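5-carboxyvanillate decarboxylase (Sphingomonas paucimobilis, PDB 4L6D) probably removes a carboxyl group from 5-carboxyvanillate to give vanillate, using a manganese-dependent amidohydrolase barrel. Local coordinates at residues V274-H277 against A278-R281; N144-T147 against N148-Y151. All coordinates share one frame; numbering follows the deposited sequence.

How the contacts relate
Contact 1 (274-281) and contact 2 (144-151) belong to the same parallel barrel. Contact 1 follows strand 267-270, and contact 2 begins on the last residue of strand 140-144. They lie on opposite sides of the chain's centre, with their own centres about 28 Å apart, and do not touch. Contact 1 is the more buried and meets the second subunit through six residues, contact 2 through Tyr-151 alone. Contact 1 starts a helix, and a serine hydroxyl caps the first turn. Contact 2 is buried at both ends and comes to the surface at its turn. It reverses the chain without a helix, and there a histidine ring nitrogen takes up a backbone N-H. Both contacts therefore use a side chain as acceptor for a main-chain amide.

Contact 1. Residues V274-H277 against A278-R281; sequences VESH and AALR
Leu-280 N and Arg-281 N bond back to the carbonyl oxygens of Ser-276 and His-277, each at 2.9 Å, and these bonds form the first turn of helix 277-287. Ser-276 is the N-cap. Its OG accepts from Ala-279 N at 3.0 Å, and the bond is nearly straight (165°). The hydroxyl stands anti to the backbone N (chi1 165°), which carries it beside the carbonyl carbon and over the start of the helix. An amide of the first turn, which has no carbonyl before it in the helix, is satisfied in this way. The same OG makes a weak hydrogen bond to a bound vanillate. Before the cap, Glu-275 centres an inverse gamma turn. Val-274 CG1 rests against Ala-279 CB at 4.0 Å, a small apolar touch. The Val-274 and Ala-279 side chains also pack on Arg-238 and Phe-234 of the second subunit.

On another side of the turn, His-277 NE2 bonds to Phe-309 O, and the imidazole meets the Phe-309 ring of helix 303-311. In one of its two modelled conformers, Arg-281 bends at chi3 (-94°) and folds back along the turn. In that conformer NH2 forms a salt bridge with Glu-285 of the second subunit, and His-277 O lies over one guanidinium face, toward the rim. At the cap itself, Ala-279 CB comes to 3.5 Å from Ser-276 OG.

Contact 2. Residues N144-T147 against N148-Y151; sequences NSHT and NDLY
His-146 ND1 accepts a hydrogen bond from Asp-149 N at 3.0 Å. The bond is bent (138°), and the amide nitrogen is tilted out of the ring plane. With chi1 at 82°, the imidazole sits between its own backbone N and carbonyl carbon, which brings ND1 to the amide of Asp-149. The Asp-149 carboxylate runs beside the ring, the two planes 22° apart, and OD1 comes to 3.3 Å from His-146 CE1. The chain makes a type I' beta turn from Thr-147 to Leu-150, and Asp-149 is one of its two central residues. Thr-147 N and O each bond to Leu-150, giving a single antiparallel bridge. Thr-147 CG2 lies alongside the Asn-148 side-chain amide, 3.9 Å from ND2. Tyr-151 CE1 approaches His-146 CB at 3.9 Å.

Partners farther out fix these groups. Asp-149 OD1 accepts from Lys-180 N, and Thr-147 OG1 bonds to Tyr-152 and Gln-82. Glu-201 accepts from Ser-145 OG and Tyr-151 OH, one carboxylate oxygen for each. The turn follows strand 140-144. Ser-145 is still backbone hydrogen-bonded to His-174 of strand 171-174, a manganese ligand, while Ser-145 and Tyr-151 pack against helix 197-211.

Contact 1. Residues V274-H277 against A278-R281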
loop_
_atom_site.group_PDB
_atom_site.type_symbol
_atom_site.label_atom_id
_atom_site.label_comp_id
_atom_site.label_asym_id
_atom_site.label_seq_id
_atom_site.Cartn_x
_atom_site.Cartn_y
_atom_site.Cartn_z
ATOM N N VAL A 274 2.819 0.224 14.242
ATOM C CA VAL A 274 2.113 1.446 13.850
ATOM C C VAL A 274 1.572 2.114 15.107
ATOM O O VAL A 274 0.374 2.061 15.415
ATOM C CB VAL A 274 0.983 1.180 12.832
ATOM C CG1 VAL A 274 0.332 2.498 12.379
ATOM C CG2 VAL A 274 1.543 0.411 11.631
ATOM N N GLU A 275 2.484 2.729 15.849
ATOM C CA GLU A 275 2.150 3.369 17.117
ATOM C C GLU A 275 1.713 4.806 16.865
ATOM O O GLU A 275 2.344 5.763 17.303
ATOM C CB GLU A 275 3.353 3.254 18.065
ATOM C CG GLU A 275 3.672 1.773 18.319
ATOM C CD GLU A 275 5.001 1.514 19.026
ATOM O OE1 GLU A 275 5.597 2.453 19.596
ATOM O OE2 GLU A 275 5.434 0.331 19.005
ATOM N N SER A 276 0.604 4.923 16.136
ATOM C CA SER A 276 0.034 6.209 15.759
ATOM C C SER A 276 -1.382 6.335 16.285
ATOM O O SER A 276 -2.258 5.572 15.893
ATOM C CB SER A 276 -0.007 6.318 14.232
ATOM O OG SER A 276 -0.857 7.387 13.832
ATOM N N HIS A 277 -1.618 7.295 17.171
ATOM C CA HIS A 277 -2.986 7.507 17.645
ATOM C C HIS A 277 -3.934 7.869 16.504
ATOM O O HIS A 277 -5.104 7.484 16.519
ATOM C CB HIS A 277 -3.029 8.583 18.722
ATOM C CG HIS A 277 -2.400 8.164 20.012
ATOM N ND1 HIS A 277 -1.874 9.069 20.910
ATOM C CD2 HIS A 277 -2.225 6.937 20.562
ATOM C CE1 HIS A 277 -1.396 8.415 21.954
ATOM N NE2 HIS A 277 -1.582 7.122 21.764
ATOM N N ALA A 278 -3.443 8.612 15.519
ATOM C CA ALA A 278 -4.287 9.016 14.396
ATOM C C ALA A 278 -4.708 7.817 13.561
ATOM O O ALA A 278 -5.865 7.724 13.146
ATOM C CB ALA A 278 -3.560 10.035 13.512
ATOM N N ALA A 279 -3.768 6.911 13.295
ATOM C CA ALA A 279 -4.075 5.730 12.499
ATOM C C ALA A 279 -4.974 4.792 13.294
ATOM O O ALA A 279 -5.833 4.114 12.730
ATOM C CB ALA A 279 -2.792 5.003 12.076
ATOM N N LEU A 280 -4.763 4.749 14.607
ATOM C CA LEU A 280 -5.594 3.911 15.482
ATOM C C LEU A 280 -7.031 4.421 15.465
ATOM O O LEU A 280 -7.975 3.632 15.304
ATOM C CB LEU A 280 -5.058 3.920 16.922
ATOM C CG LEU A 280 -5.940 3.236 17.975
ATOM C CD1 LEU A 280 -6.115 1.764 17.641
ATOM C CD2 LEU A 280 -5.351 3.400 19.372
ATOM N N ARG A 281 -7.197 5.733 15.629
ATOM C CA ARG A 281 -8.517 6.354 15.588
ATOM C C ARG A 281 -9.234 6.111 14.257
ATOM O O ARG A 281 -10.425 5.788 14.240
ATOM C CB ARG A 281 -8.406 7.858 15.864
ATOM C CG ARG A 281 -8.396 8.219 17.339
ATOM C CD ARG A 281 -8.329 9.735 17.562
ATOM N NE ARG A 281 -6.960 10.219 17.748
ATOM C CZ ARG A 281 -6.261 10.885 16.833
ATOM N NH1 ARG A 281 -5.019 11.277 17.095
ATOM N NH2 ARG A 281 -6.804 11.166 15.656
#

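Contact 2. Residues N144-T147 against N148-Y151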
loop_
_atom_site.group_PDB
_atom_site.type_symbol
_atom_site.label_atom_id
_atom_site.label_comp_id
_atom_site.label_asym_id
_atom_site.label_seq_id
_atom_site.Cartn_x
_atom_site.Cartn_y
_atom_site.Cartn_z
ATOM N N ASN A 144 3.160 -16.788 7.087
ATOM C CA ASN A 144 3.868 -15.584 6.644
ATOM C C ASN A 144 3.708 -15.315 5.161
ATOM O O ASN A 144 4.448 -15.854 4.344
ATOM C CB ASN A 144 5.345 -15.679 7.024
ATOM C CG ASN A 144 5.516 -16.043 8.472
ATOM O OD1 ASN A 144 5.289 -15.208 9.356
ATOM N ND2 ASN A 144 5.840 -17.306 8.743
ATOM N N SER A 145 2.745 -14.458 4.839
ATOM C CA SER A 145 2.292 -14.187 3.479
ATOM C C SER A 145 2.496 -15.370 2.518
ATOM O O SER A 145 2.051 -16.469 2.829
ATOM C CB SER A 145 2.859 -12.871 2.955
ATOM O OG SER A 145 2.038 -12.391 1.910
ATOM N N HIS A 146 3.192 -15.172 1.402
ATOM C CA HIS A 146 3.210 -16.156 0.321
ATOM C C HIS A 146 3.878 -17.480 0.675
ATOM O O HIS A 146 4.700 -17.555 1.579
ATOM C CB HIS A 146 3.873 -15.572 -0.935
ATOM C CG HIS A 146 5.371 -15.611 -0.919
ATOM N ND1 HIS A 146 6.094 -16.708 -1.346
ATOM C CD2 HIS A 146 6.284 -14.685 -0.538
ATOM C CE1 HIS A 146 7.386 -16.452 -1.233
ATOM N NE2 HIS A 146 7.529 -15.234 -0.740
ATOM N N THR A 147 3.507 -18.524 -0.055
ATOM C CA THR A 147 4.275 -19.763 -0.054
ATOM C C THR A 147 4.568 -20.154 -1.490
ATOM O O THR A 147 3.670 -20.160 -2.334
ATOM C CB THR A 147 3.534 -20.915 0.656
ATOM O OG1 THR A 147 3.229 -20.521 1.997
ATOM C CG2 THR A 147 4.406 -22.185 0.692
ATOM N N ASN A 148 5.833 -20.457 -1.766
ATOM C CA ASN A 148 6.269 -20.842 -3.107
ATOM C C ASN A 148 5.931 -19.784 -4.158
ATOM O O ASN A 148 5.703 -20.094 -5.321
ATOM C CB ASN A 148 5.714 -22.218 -3.502
ATOM C CG ASN A 148 6.182 -23.322 -2.573
ATOM O OD1 ASN A 148 7.284 -23.263 -2.027
ATOM N ND2 ASN A 148 5.350 -24.339 -2.397
ATOM N N ASP A 149 5.906 -18.533 -3.709
ATOM C CA ASP A 149 5.647 -17.378 -4.563
ATOM C C ASP A 149 4.251 -17.399 -5.162
ATOM O O ASP A 149 4.006 -16.840 -6.228
ATOM C CB ASP A 149 6.738 -17.261 -5.620
ATOM C CG ASP A 149 8.105 -17.177 -4.993
ATOM O OD1 ASP A 149 8.369 -16.146 -4.341
ATOM O OD2 ASP A 149 8.881 -18.163 -5.097
ATOM N N LEU A 150 3.340 -18.047 -4.447
ATOM C CA LEU A 150 1.924 -18.037 -4.781
ATOM C C LEU A 150 1.178 -17.384 -3.640
ATOM O O LEU A 150 1.591 -17.478 -2.479
ATOM C CB LEU A 150 1.402 -19.458 -4.955
ATOM C CG LEU A 150 2.051 -20.287 -6.048
ATOM C CD1 LEU A 150 1.549 -21.712 -5.968
ATOM C CD2 LEU A 150 1.751 -19.682 -7.399
ATOM N N TYR A 151 0.055 -16.747 -3.971
ATOM C CA TYR A 151 -0.788 -16.094 -2.984
ATOM C C TYR A 151 -2.015 -16.950 -2.668
ATOM O O TYR A 151 -2.275 -17.945 -3.353
ATOM C CB TYR A 151 -1.159 -14.690 -3.467
ATOM C CG TYR A 151 0.070 -13.819 -3.564
ATOM C CD1 TYR A 151 0.724 -13.396 -2.413
ATOM C CD2 TYR A 151 0.593 -13.440 -4.793
ATOM C CE1 TYR A 151 1.873 -12.617 -2.480
ATOM C CE2 TYR A 151 1.751 -12.655 -4.873
ATOM C CZ TYR A 151 2.376 -12.243 -3.712
ATOM O OH TYR A 151 3.520 -11.465 -3.787
#